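Local coordinates for protein endo-beta-1,2-glucanase (Talaromyces funiculosus, PDB 6IMU) that hydrolyses internal beta-1,2-glucosidic linkages of beta-1,2-glucans as an endo-beta-1,2-glucanase, at residues A345-V350 against V380-S385. Numbering follows the deposited sequence.
Sequences ASINNV and VITPYS. With NAG (2-acetamido-2-deoxy-beta-D-glucopyranose), chain E.
The phenol ring of Y384 meets 345-350 along its edge: the carbonyl oxygen of S346 lies there in the ring plane, the CD1 methyl of I347 also sits at the edge, near the ring plane, and the CB of A345 approaches obliquely, 3.4 Å from Y384 CZ. A tyrosine suits this place because its ring packs among methyl groups while its hydroxyl satisfies a buried carbonyl: Y384 OH donates to S346 O over 2.6 Å, in the carbonyl plane and on a lone pair (C=O...O angle 138°). At A345 a methyl is enough to pack against both the phenol and T382 CG2. I347 and T382 meet tip to tip, with I347 CD1 3.2 Å from T382 OG1; threonine serves doubly, its methyl facing A345 and its hydroxyl hydrogen-bonded to E418 O. Isoleucine suits 347 because its branches diverge: CG1 is anti to the backbone N (chi1 -163°), and the chi2 turn of 70° brings CD1 to 3.7 Å from Y384 CE1, while CG2 packs against CG1 of V380, itself branched so that CG2 meets N349 OD1. T382 O accepts from both S385 N and S385 OG, which probably helps to fix the start of the 3-10 segment 383-385. A water bridges the backbones, donating to V380 O and accepting from A345 N. The amide of N349 carries an N-linked NAG on ND2, bonded covalently to C1, while OD1 accepts from V350 N, 2.8 Å away, from above the amide plane. Strand 347-352 pairs with 357-362 in a two-stranded hairpin, whereas 380-381 belongs to the larger antiparallel sheet through 415-421. The contact thus joins hairpin to sheet, with I347 and V380 both touching S419, and helix 433-443 packs against I347 and Y384.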
ATOM      1  N   ALA A 345       0.280  -6.066 -10.985  1.00 22.27           N
ATOM      2  CA  ALA A 345      -0.510  -5.648  -9.850  1.00 22.65           C
ATOM      3  C   ALA A 345      -1.688  -4.809 -10.352  1.00 22.94           C
ATOM      4  O   ALA A 345      -1.621  -4.225 -11.432  1.00 25.33           O
ATOM      5  CB  ALA A 345       0.357  -4.880  -8.879  1.00 22.65           C
ATOM      6  N   SER A 346      -2.748  -4.752  -9.542  1.00 21.37           N
ATOM      7  CA  SER A 346      -3.892  -3.888  -9.778  1.00 20.67           C
ATOM      8  C   SER A 346      -3.398  -2.458 -10.023  1.00 20.97           C
ATOM      9  O   SER A 346      -2.591  -1.929  -9.251  1.00 19.84           O
ATOM     10  CB  SER A 346      -4.859  -3.947  -8.624  1.00 20.59           C
ATOM     11  OG  SER A 346      -5.248  -5.285  -8.359  1.00 20.09           O
ATOM     12  N   ILE A 347      -3.895  -1.838 -11.096  1.00 20.26           N
ATOM     13  CA  ILE A 347      -3.282  -0.636 -11.630  1.00 20.14           C
ATOM     14  C   ILE A 347      -4.253   0.058 -12.594  1.00 20.40           C
ATOM     15  O   ILE A 347      -5.105  -0.586 -13.220  1.00 20.01           O
ATOM     16  CB  ILE A 347      -1.952  -0.995 -12.327  1.00 19.79           C
ATOM     17  CG1 ILE A 347      -1.061   0.231 -12.530  1.00 19.55           C
ATOM     18  CG2 ILE A 347      -2.204  -1.730 -13.638  1.00 19.43           C
ATOM     19  CD1 ILE A 347      -0.475   0.787 -11.254  1.00 20.04           C
ATOM     20  N   ASN A 348      -4.081   1.376 -12.723  1.00 20.35           N
ATOM     21  CA  ASN A 348      -4.757   2.149 -13.751  1.00 21.27           C
ATOM     22  C   ASN A 348      -4.248   1.706 -15.127  1.00 21.24           C
ATOM     23  O   ASN A 348      -3.066   1.385 -15.298  1.00 19.98           O
ATOM     24  CB  ASN A 348      -4.587   3.655 -13.543  1.00 20.96           C
ATOM     25  CG  ASN A 348      -5.540   4.194 -12.500  1.00 21.05           C
ATOM     26  OD1 ASN A 348      -6.707   4.411 -12.799  1.00 22.50           O
ATOM     27  ND2 ASN A 348      -5.059   4.407 -11.286  1.00 20.37           N
ATOM     28  N   ASN A 349      -5.179   1.687 -16.087  1.00 22.34           N
ATOM     29  CA  ASN A 349      -4.927   1.362 -17.482  1.00 23.62           C
ATOM     30  C   ASN A 349      -4.277   2.574 -18.158  1.00 23.39           C
ATOM     31  O   ASN A 349      -4.156   3.641 -17.549  1.00 22.74           O
ATOM     32  CB  ASN A 349      -6.232   0.985 -18.191  1.00 25.25           C
ATOM     33  CG  ASN A 349      -6.042   0.065 -19.379  1.00 26.04           C
ATOM     34  OD1 ASN A 349      -4.926  -0.146 -19.844  1.00 24.19           O
ATOM     35  ND2 ASN A 349      -7.144  -0.487 -19.867  1.00 28.84           N
ATOM     36  N   VAL A 350      -3.900   2.404 -19.428  1.00 24.07           N
ATOM     37  CA  VAL A 350      -3.203   3.434 -20.203  1.00 24.86           C
ATOM     38  C   VAL A 350      -4.094   4.672 -20.376  1.00 24.45           C
ATOM     39  O   VAL A 350      -5.320   4.604 -20.276  1.00 24.78           O
ATOM     40  CB  VAL A 350      -2.727   2.900 -21.568  1.00 25.23           C
ATOM     41  CG1 VAL A 350      -1.719   1.782 -21.403  1.00 25.64           C
ATOM     42  CG2 VAL A 350      -3.873   2.452 -22.462  1.00 25.77           C
ATOM     43  N   VAL A 380      -0.747  -5.035 -19.063  1.00 23.52           N
ATOM     44  CA  VAL A 380      -0.225  -3.821 -18.393  1.00 22.97           C
ATOM     45  C   VAL A 380       0.593  -4.214 -17.153  1.00 22.54           C
ATOM     46  O   VAL A 380       0.115  -4.959 -16.295  1.00 21.33           O
ATOM     47  CB  VAL A 380      -1.365  -2.848 -18.026  1.00 23.97           C
ATOM     48  CG1 VAL A 380      -0.879  -1.686 -17.164  1.00 24.23           C
ATOM     49  CG2 VAL A 380      -2.079  -2.330 -19.268  1.00 24.17           C
ATOM     50  N   ILE A 381       1.819  -3.673 -17.073  1.00 21.73           N
ATOM     51  CA  ILE A 381       2.782  -3.913 -15.985  1.00 20.71           C
ATOM     52  C   ILE A 381       3.026  -2.584 -15.269  1.00 19.92           C
ATOM     53  O   ILE A 381       2.771  -1.520 -15.832  1.00 19.69           O
ATOM     54  CB  ILE A 381       4.095  -4.530 -16.506  1.00 21.08           C
ATOM     55  CG1 ILE A 381       4.665  -3.744 -17.693  1.00 21.42           C
ATOM     56  CG2 ILE A 381       3.896  -6.007 -16.839  1.00 20.69           C
ATOM     57  CD1 ILE A 381       6.069  -4.131 -18.082  1.00 21.14           C
ATOM     58  N   THR A 382       3.488  -2.652 -14.018  1.00 18.29           N
ATOM     59  CA  THR A 382       3.637  -1.442 -13.199  1.00 18.37           C
ATOM     60  C   THR A 382       4.853  -1.567 -12.294  1.00 18.25           C
ATOM     61  O   THR A 382       5.081  -2.625 -11.714  1.00 18.94           O
ATOM     62  CB  THR A 382       2.365  -1.159 -12.387  1.00 17.91           C
ATOM     63  OG1 THR A 382       2.620  -0.020 -11.559  1.00 17.45           O
ATOM     64  CG2 THR A 382       1.920  -2.329 -11.538  1.00 18.44           C
ATOM     65  N   PRO A 383       5.660  -0.495 -12.127  1.00 18.64           N
ATOM     66  CA  PRO A 383       6.813  -0.531 -11.224  1.00 18.98           C
ATOM     67  C   PRO A 383       6.512  -0.974  -9.780  1.00 19.56           C
ATOM     68  O   PRO A 383       7.354  -1.625  -9.175  1.00 20.15           O
ATOM     69  CB  PRO A 383       7.323   0.921 -11.234  1.00 19.34           C
ATOM     70  CG  PRO A 383       6.891   1.457 -12.588  1.00 19.12           C
ATOM     71  CD  PRO A 383       5.557   0.785 -12.849  1.00 18.90           C
ATOM     72  N   TYR A 384       5.324  -0.651  -9.241  1.00 19.40           N
ATOM     73  CA  TYR A 384       5.046  -0.914  -7.815  1.00 18.03           C
ATOM     74  C   TYR A 384       4.880  -2.420  -7.554  1.00 18.68           C
ATOM     75  O   TYR A 384       4.934  -2.840  -6.394  1.00 18.87           O
ATOM     76  CB  TYR A 384       3.860  -0.085  -7.313  1.00 17.60           C
ATOM     77  CG  TYR A 384       2.516  -0.768  -7.263  1.00 17.28           C
ATOM     78  CD1 TYR A 384       1.652  -0.724  -8.343  1.00 16.80           C
ATOM     79  CD2 TYR A 384       2.074  -1.406  -6.114  1.00 17.41           C
ATOM     80  CE1 TYR A 384       0.408  -1.336  -8.304  1.00 17.02           C
ATOM     81  CE2 TYR A 384       0.829  -2.017  -6.058  1.00 17.01           C
ATOM     82  CZ  TYR A 384      -0.010  -1.979  -7.156  1.00 17.17           C
ATOM     83  OH  TYR A 384      -1.244  -2.568  -7.126  1.00 18.03           O
ATOM     84  N   SER A 385       4.701  -3.220  -8.615  1.00 18.45           N
ATOM     85  CA  SER A 385       4.656  -4.690  -8.523  1.00 19.06           C
ATOM     86  C   SER A 385       5.899  -5.255  -7.812  1.00 19.01           C
ATOM     87  O   SER A 385       5.850  -6.371  -7.291  1.00 19.92           O
ATOM     88  CB  SER A 385       4.481  -5.315  -9.887  1.00 18.89           C
ATOM     89  OG  SER A 385       5.601  -5.053 -10.715  1.00 18.68           O
TER
HETATM   90  C1  NAG E 603      -7.215  -1.402 -20.978  1.00 29.38           C
HETATM   91  C2  NAG E 603      -8.578  -2.077 -20.957  1.00 30.21           C
HETATM   92  C3  NAG E 603      -8.657  -3.095 -22.087  1.00 30.54           C
HETATM   93  C4  NAG E 603      -8.433  -2.408 -23.428  1.00 31.63           C
HETATM   94  C5  NAG E 603      -7.113  -1.652 -23.374  1.00 31.73           C
HETATM   95  C6  NAG E 603      -6.881  -0.855 -24.651  1.00 31.79           C
HETATM   96  C7  NAG E 603      -9.536  -2.150 -18.668  1.00 29.08           C
HETATM   97  C8  NAG E 603      -9.843  -3.063 -17.511  1.00 28.63           C
HETATM   98  N2  NAG E 603      -8.877  -2.723 -19.677  1.00 30.23           N
HETATM   99  O3  NAG E 603      -9.942  -3.717 -22.050  1.00 31.49           O
HETATM  100  O4  NAG E 603      -8.426  -3.369 -24.506  1.00 33.81           O
HETATM  101  O5  NAG E 603      -7.067  -0.756 -22.252  1.00 30.21           O
HETATM  102  O6  NAG E 603      -5.638  -0.160 -24.478  1.00 32.78           O
HETATM  103  O7  NAG E 603      -9.901  -0.981 -18.689  1.00 29.25           O
HETATM  104  O   HOH W   1       0.165  -4.646 -13.537  1.00 20.81           O